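Local structure of 5-carboxymethyl-2-hydroxymuconate semialdehyde dehydrogenase (Thermus thermophilus, 2D4E) at residues R94-I99 and N131-A136; V125-E130 and P175-T180. The protein probably oxidises 5-carboxymethyl-2-hydroxymuconate semialdehyde to the corresponding acid with NAD as electron acceptor, as a tetrameric member of the aldehyde dehydrogenase family. All blocks are in the same frame, centred on the assembly; numbering follows the deposited sequence. Where two conformers were deposited one is given.

Contact 1 (R94-I99 and N131-A136)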
loop_
_atom_site.group_PDB
_atom_site.type_symbol
_atom_site.label_atom_id
_atom_site.label_comp_id
_atom_site.label_asym_id
_atom_site.label_seq_id
_atom_site.Cartn_x
_atom_site.Cartn_y
_atom_site.Cartn_z
ATOM N N ARG C 94 16.860 21.899 8.422
ATOM C CA ARG C 94 17.644 23.107 8.656
ATOM C C ARG C 94 16.980 24.279 7.936
ATOM O O ARG C 94 16.906 25.393 8.461
ATOM C CB ARG C 94 19.071 22.914 8.137
ATOM C CG ARG C 94 19.972 24.132 8.290
ATOM C CD ARG C 94 20.032 24.619 9.733
ATOM N NE ARG C 94 21.007 25.699 9.880
ATOM C CZ ARG C 94 20.998 26.592 10.866
ATOM N NH1 ARG C 94 20.059 26.545 11.807
ATOM N NH2 ARG C 94 21.930 27.539 10.904
ATOM N N ILE C 95 16.507 24.013 6.723
ATOM C CA ILE C 95 15.830 25.018 5.921
ATOM C C ILE C 95 14.554 25.458 6.641
ATOM O O ILE C 95 14.269 26.647 6.724
ATOM C CB ILE C 95 15.480 24.456 4.515
ATOM C CG1 ILE C 95 16.763 24.278 3.700
ATOM C CG2 ILE C 95 14.525 25.394 3.786
ATOM C CD1 ILE C 95 16.555 23.600 2.360
ATOM N N ALA C 96 13.802 24.494 7.168
ATOM C CA ALA C 96 12.567 24.789 7.887
ATOM C C ALA C 96 12.894 25.639 9.111
ATOM O O ALA C 96 12.173 26.583 9.446
ATOM C CB ALA C 96 11.890 23.500 8.318
ATOM N N GLU C 97 13.992 25.290 9.775
ATOM C CA GLU C 97 14.428 26.018 10.957
ATOM C C GLU C 97 14.776 27.464 10.602
ATOM O O GLU C 97 14.376 28.395 11.302
ATOM C CB GLU C 97 15.641 25.314 11.577
ATOM C CG GLU C 97 16.222 26.004 12.798
ATOM C CD GLU C 97 17.313 25.180 13.474
ATOM O OE1 GLU C 97 18.300 24.803 12.800
ATOM O OE2 GLU C 97 17.181 24.917 14.689
ATOM N N LEU C 98 15.510 27.648 9.508
ATOM C CA LEU C 98 15.912 28.983 9.073
ATOM C C LEU C 98 14.758 29.830 8.540
ATOM O O LEU C 98 14.781 31.055 8.665
ATOM C CB LEU C 98 17.032 28.884 8.036
ATOM C CG LEU C 98 18.356 28.381 8.631
ATOM C CD1 LEU C 98 19.409 28.251 7.542
ATOM C CD2 LEU C 98 18.824 29.348 9.723
ATOM N N ILE C 99 13.760 29.189 7.936
ATOM C CA ILE C 99 12.596 29.918 7.445
ATOM C C ILE C 99 11.900 30.507 8.681
ATOM O O ILE C 99 11.466 31.664 8.684
ATOM C CB ILE C 99 11.617 28.977 6.690
ATOM C CG1 ILE C 99 12.185 28.641 5.307
ATOM C CG2 ILE C 99 10.242 29.633 6.551
ATOM C CD1 ILE C 99 11.352 27.637 4.519
ATOM N N ASN C 131 6.194 22.812 4.963
ATOM C CA ASN C 131 6.397 22.078 3.722
ATOM C C ASN C 131 7.725 21.318 3.797
ATOM O O ASN C 131 7.800 20.149 3.419
ATOM C CB ASN C 131 6.403 23.024 2.510
ATOM C CG ASN C 131 5.005 23.477 2.109
ATOM O OD1 ASN C 131 4.008 22.830 2.442
ATOM N ND2 ASN C 131 4.927 24.583 1.372
ATOM N N PHE C 132 8.764 21.978 4.296
ATOM C CA PHE C 132 10.072 21.336 4.419
ATOM C C PHE C 132 10.119 20.323 5.561
ATOM O O PHE C 132 10.681 19.240 5.414
ATOM C CB PHE C 132 11.176 22.384 4.607
ATOM C CG PHE C 132 11.522 23.123 3.347
ATOM C CD1 PHE C 132 10.918 24.339 3.045
ATOM C CD2 PHE C 132 12.425 22.576 2.436
ATOM C CE1 PHE C 132 11.204 25.002 1.851
ATOM C CE2 PHE C 132 12.718 23.226 1.242
ATOM C CZ PHE C 132 12.103 24.444 0.948
ATOM N N ALA C 133 9.527 20.671 6.697
ATOM C CA ALA C 133 9.515 19.766 7.837
ATOM C C ALA C 133 8.754 18.495 7.478
ATOM O O ALA C 133 9.116 17.390 7.903
ATOM C CB ALA C 133 8.867 20.445 9.042
ATOM N N PHE C 134 7.696 18.667 6.686
ATOM C CA PHE C 134 6.849 17.564 6.247
ATOM C C PHE C 134 7.593 16.588 5.334
ATOM O O PHE C 134 7.719 15.405 5.649
ATOM C CB PHE C 134 5.627 18.123 5.516
ATOM C CG PHE C 134 4.700 17.072 4.975
ATOM C CD1 PHE C 134 3.977 16.248 5.834
ATOM C CD2 PHE C 134 4.537 16.916 3.601
ATOM C CE1 PHE C 134 3.100 15.285 5.336
ATOM C CE2 PHE C 134 3.664 15.952 3.091
ATOM C CZ PHE C 134 2.942 15.136 3.963
ATOM N N TYR C 135 8.088 17.079 4.204
ATOM C CA TYR C 135 8.788 16.209 3.271
ATOM C C TYR C 135 10.121 15.682 3.781
ATOM O O TYR C 135 10.648 14.705 3.254
ATOM C CB TYR C 135 8.966 16.911 1.926
ATOM C CG TYR C 135 7.686 16.929 1.126
ATOM C CD1 TYR C 135 6.926 18.095 1.004
ATOM C CD2 TYR C 135 7.217 15.765 0.518
ATOM C CE1 TYR C 135 5.725 18.099 0.286
ATOM C CE2 TYR C 135 6.020 15.754 -0.198
ATOM C CZ TYR C 135 5.282 16.924 -0.313
ATOM O OH TYR C 135 4.122 16.919 -1.049
ATOM N N ALA C 136 10.658 16.320 4.816
ATOM C CA ALA C 136 11.917 15.876 5.392
ATOM C C ALA C 136 11.748 14.432 5.859
ATOM O O ALA C 136 12.684 13.632 5.798
ATOM C CB ALA C 136 12.305 16.771 6.573
#
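Two helices of the aldehyde dehydrogenase fold, 85-101 and 118-136, pack nearly antiparallel here, their local axes 8.3 Å apart at an angle of 163°. The bump is Phe132, whose ring sits in a hollow against Ile95 and Ile99 of the facing helix. CG anti to the carbonyl carbon (chi1 -75°) sends the ring alongside Ile95, and chi2 of 94° turns its face to that residue. The CG2 methyl of Ile95 sits almost exactly on the ring normal, 3.5 Å from the centroid of Phe132, a CH-pi contact over the face. A branched residue suits this place, because CG2 presses on the centre while CD1 reaches past to CE2 at the rim. The small Ala96 lets the base of the Phe132 side chain come close, CB to CB 3.9 Å; a lone methyl suits the place where the backbones come nearest, the CA atoms of Ala96 and Phe132 being 5.5 Å apart. An alanine in place of Phe132 would lose the whole ring and would probably leave Ile95 and Ile99 poorly packed. Leu92 of helix 85-101 and Thr180 of helix 175-188 also touch Phe132. Ala133, its neighbour, touches Ala96 from one margin, CB to CB 4.4 Å. The side chains of Ile99 and Phe132 cross at about a right angle, CD1 to CD1 3.6 Å.

Contact 2 (V125-E130 and P175-T180); sequences VARAAE and PLMLST
Helices 118-136 and 175-188 run side by side in the same direction, their local axes 8.4 Å apart and inclined by 16°. Ala128 makes the closeness possible: its CA lies 4.9 Å from that of Met177, and a lone methyl suits a place where the backbones come this close. Leu176, with CG anti to the backbone N (chi1 -171°), brings its branch point over this methyl, so that Ala128 CB is 3.5 Å from Leu176 CG. The same leucine's CD2 reaches on to CG2 of Val125, the branch of that valine anti to its carbonyl carbon.

On the other flank two flexible chains cross obliquely. Met177 leaves its helix with CG anti to N, then bends at chi2 and chi3, laying SD over the centre of one face of the Arg127 guanidinium. Arg127 is folded to meet it, likewise bent at chi2 and chi3, and its CB lies 3.6 Å from Met177 SD. The nearest approach of the pair is at the tips, where Arg127 NH2 is 3.3 Å from Met177 CE. An unbranched thioether suits the place, since it can follow the flat cation without competing for its N-H groups. NH1 has polar partners: OD1 of Asn131, and Glu130 in a salt bridge.

Thr180 holds its OG1 in the crowded position between N and the carbonyl carbon (chi1 60°). From there OG1 donates to Leu176 O at 2.8 Å, one turn back, and accepts from Asn131 ND2, so this buried hydroxyl is satisfied while still touching Ala128. Leu178, on the same helix but away from this contact, touches the bound NAD. Helix 103-114 packs on Val125 and helix 203-214 on Leu176 and Thr180, while helix 175-188 itself follows strand 166-169 of the parallel sheet.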
loop_
_atom_site.group_PDB
_atom_site.type_symbol
_atom_site.label_atom_id
_atom_site.label_comp_id
_atom_site.label_asym_id
_atom_site.label_seq_id
_atom_site.Cartn_x
_atom_site.Cartn_y
_atom_site.Cartn_z
ATOM N N VAL C 125 4.025 31.700 5.948
ATOM C CA VAL C 125 5.442 31.427 6.162
ATOM C C VAL C 125 5.532 30.164 7.008
ATOM O O VAL C 125 6.399 29.322 6.792
ATOM C CB VAL C 125 6.151 32.577 6.903
ATOM C CG1 VAL C 125 7.564 32.153 7.288
ATOM C CG2 VAL C 125 6.203 33.811 6.015
ATOM N N ALA C 126 4.633 30.034 7.974
ATOM C CA ALA C 126 4.621 28.849 8.817
ATOM C C ALA C 126 4.327 27.609 7.955
ATOM O O ALA C 126 4.930 26.553 8.149
ATOM C CB ALA C 126 3.573 29.000 9.921
ATOM N N ARG C 127 3.406 27.738 7.003
ATOM C CA ARG C 127 3.076 26.618 6.119
ATOM C C ARG C 127 4.279 26.273 5.245
ATOM O O ARG C 127 4.519 25.110 4.939
ATOM C CB ARG C 127 1.877 26.958 5.225
ATOM C CG ARG C 127 0.519 26.783 5.895
ATOM C CD ARG C 127 0.141 25.298 6.061
ATOM N NE ARG C 127 -0.056 24.600 4.782
ATOM C CZ ARG C 127 0.889 23.930 4.121
ATOM N NH1 ARG C 127 2.122 23.840 4.608
ATOM N NH2 ARG C 127 0.605 23.364 2.954
ATOM N N ALA C 128 5.022 27.295 4.835
ATOM C CA ALA C 128 6.204 27.096 4.005
ATOM C C ALA C 128 7.236 26.294 4.789
ATOM O O ALA C 128 7.851 25.364 4.262
ATOM C CB ALA C 128 6.788 28.436 3.598
ATOM N N ALA C 129 7.431 26.660 6.051
ATOM C CA ALA C 129 8.378 25.945 6.894
ATOM C C ALA C 129 7.878 24.504 7.031
ATOM O O ALA C 129 8.658 23.551 6.935
ATOM C CB ALA C 129 8.471 26.614 8.261
ATOM N N GLU C 130 6.572 24.355 7.244
ATOM C CA GLU C 130 5.960 23.034 7.380
ATOM C C GLU C 130 6.157 22.176 6.130
ATOM O O GLU C 130 6.261 20.951 6.224
ATOM C CB GLU C 130 4.461 23.158 7.674
ATOM C CG GLU C 130 3.717 21.821 7.685
ATOM C CD GLU C 130 2.254 21.951 8.108
ATOM O OE1 GLU C 130 1.543 22.829 7.563
ATOM O OE2 GLU C 130 1.815 21.168 8.980
ATOM N N PRO C 175 4.020 33.477 -3.418
ATOM C CA PRO C 175 5.414 33.135 -3.726
ATOM C C PRO C 175 6.098 32.097 -2.846
ATOM O O PRO C 175 6.559 31.069 -3.339
ATOM C CB PRO C 175 6.120 34.488 -3.668
ATOM C CG PRO C 175 5.068 35.418 -4.145
ATOM C CD PRO C 175 3.846 34.939 -3.398
ATOM N N LEU C 176 6.176 32.362 -1.547
ATOM C CA LEU C 176 6.842 31.433 -0.640
ATOM C C LEU C 176 6.142 30.084 -0.501
ATOM O O LEU C 176 6.764 29.036 -0.668
ATOM C CB LEU C 176 7.002 32.058 0.749
ATOM C CG LEU C 176 7.871 31.231 1.698
ATOM C CD1 LEU C 176 9.312 31.222 1.191
ATOM C CD2 LEU C 176 7.807 31.811 3.098
ATOM N N MET C 177 4.851 30.112 -0.187
ATOM C CA MET C 177 4.086 28.879 -0.002
ATOM C C MET C 177 4.028 27.992 -1.241
ATOM O O MET C 177 4.250 26.787 -1.159
ATOM C CB MET C 177 2.661 29.210 0.458
ATOM C CG MET C 177 1.705 28.029 0.522
ATOM S SD MET C 177 2.239 26.730 1.637
ATOM C CE MET C 177 1.942 25.279 0.620
ATOM N N LEU C 178 3.740 28.589 -2.389
ATOM C CA LEU C 178 3.633 27.819 -3.616
ATOM C C LEU C 178 4.955 27.338 -4.210
ATOM O O LEU C 178 4.977 26.345 -4.929
ATOM C CB LEU C 178 2.840 28.618 -4.648
ATOM C CG LEU C 178 1.438 28.988 -4.146
ATOM C CD1 LEU C 178 0.704 29.745 -5.225
ATOM C CD2 LEU C 178 0.671 27.733 -3.753
ATOM N N SER C 179 6.056 28.022 -3.919
ATOM C CA SER C 179 7.337 27.581 -4.460
ATOM C C SER C 179 7.910 26.481 -3.572
ATOM O O SER C 179 8.412 25.480 -4.075
ATOM C CB SER C 179 8.330 28.748 -4.575
ATOM O OG SER C 179 8.705 29.251 -3.303
ATOM N N THR C 180 7.817 26.658 -2.257
ATOM C CA THR C 180 8.327 25.654 -1.323
ATOM C C THR C 180 7.512 24.369 -1.408
ATOM O O THR C 180 8.007 23.294 -1.066
ATOM C CB THR C 180 8.319 26.159 0.141
ATOM O OG1 THR C 180 6.980 26.484 0.539
ATOM C CG2 THR C 180 9.211 27.387 0.278
#

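In the fold
Following the chain from the N terminus, the first segment met is 94-99, in helix 85-101. The chain continues through helix 103-114 into helix 118-136, where it passes 125-130 before reaching 131-136, and contact 1 closes a loop that is almost all helical. It then goes through strands 145-147, 154-162 and 166-169 to helix 175-188, and contact 2 closes the second loop back onto 125-130. The segments alternate along the chain, so the two loops cross. Their centres lie about 9 Å apart. Helix 118-136, common to both, therefore joins helix 85-101 to helix 175-188, whose Leu178 belongs to the NAD pocket. Asn131 and Phe132 both reach Thr180, connecting the two contacts directly.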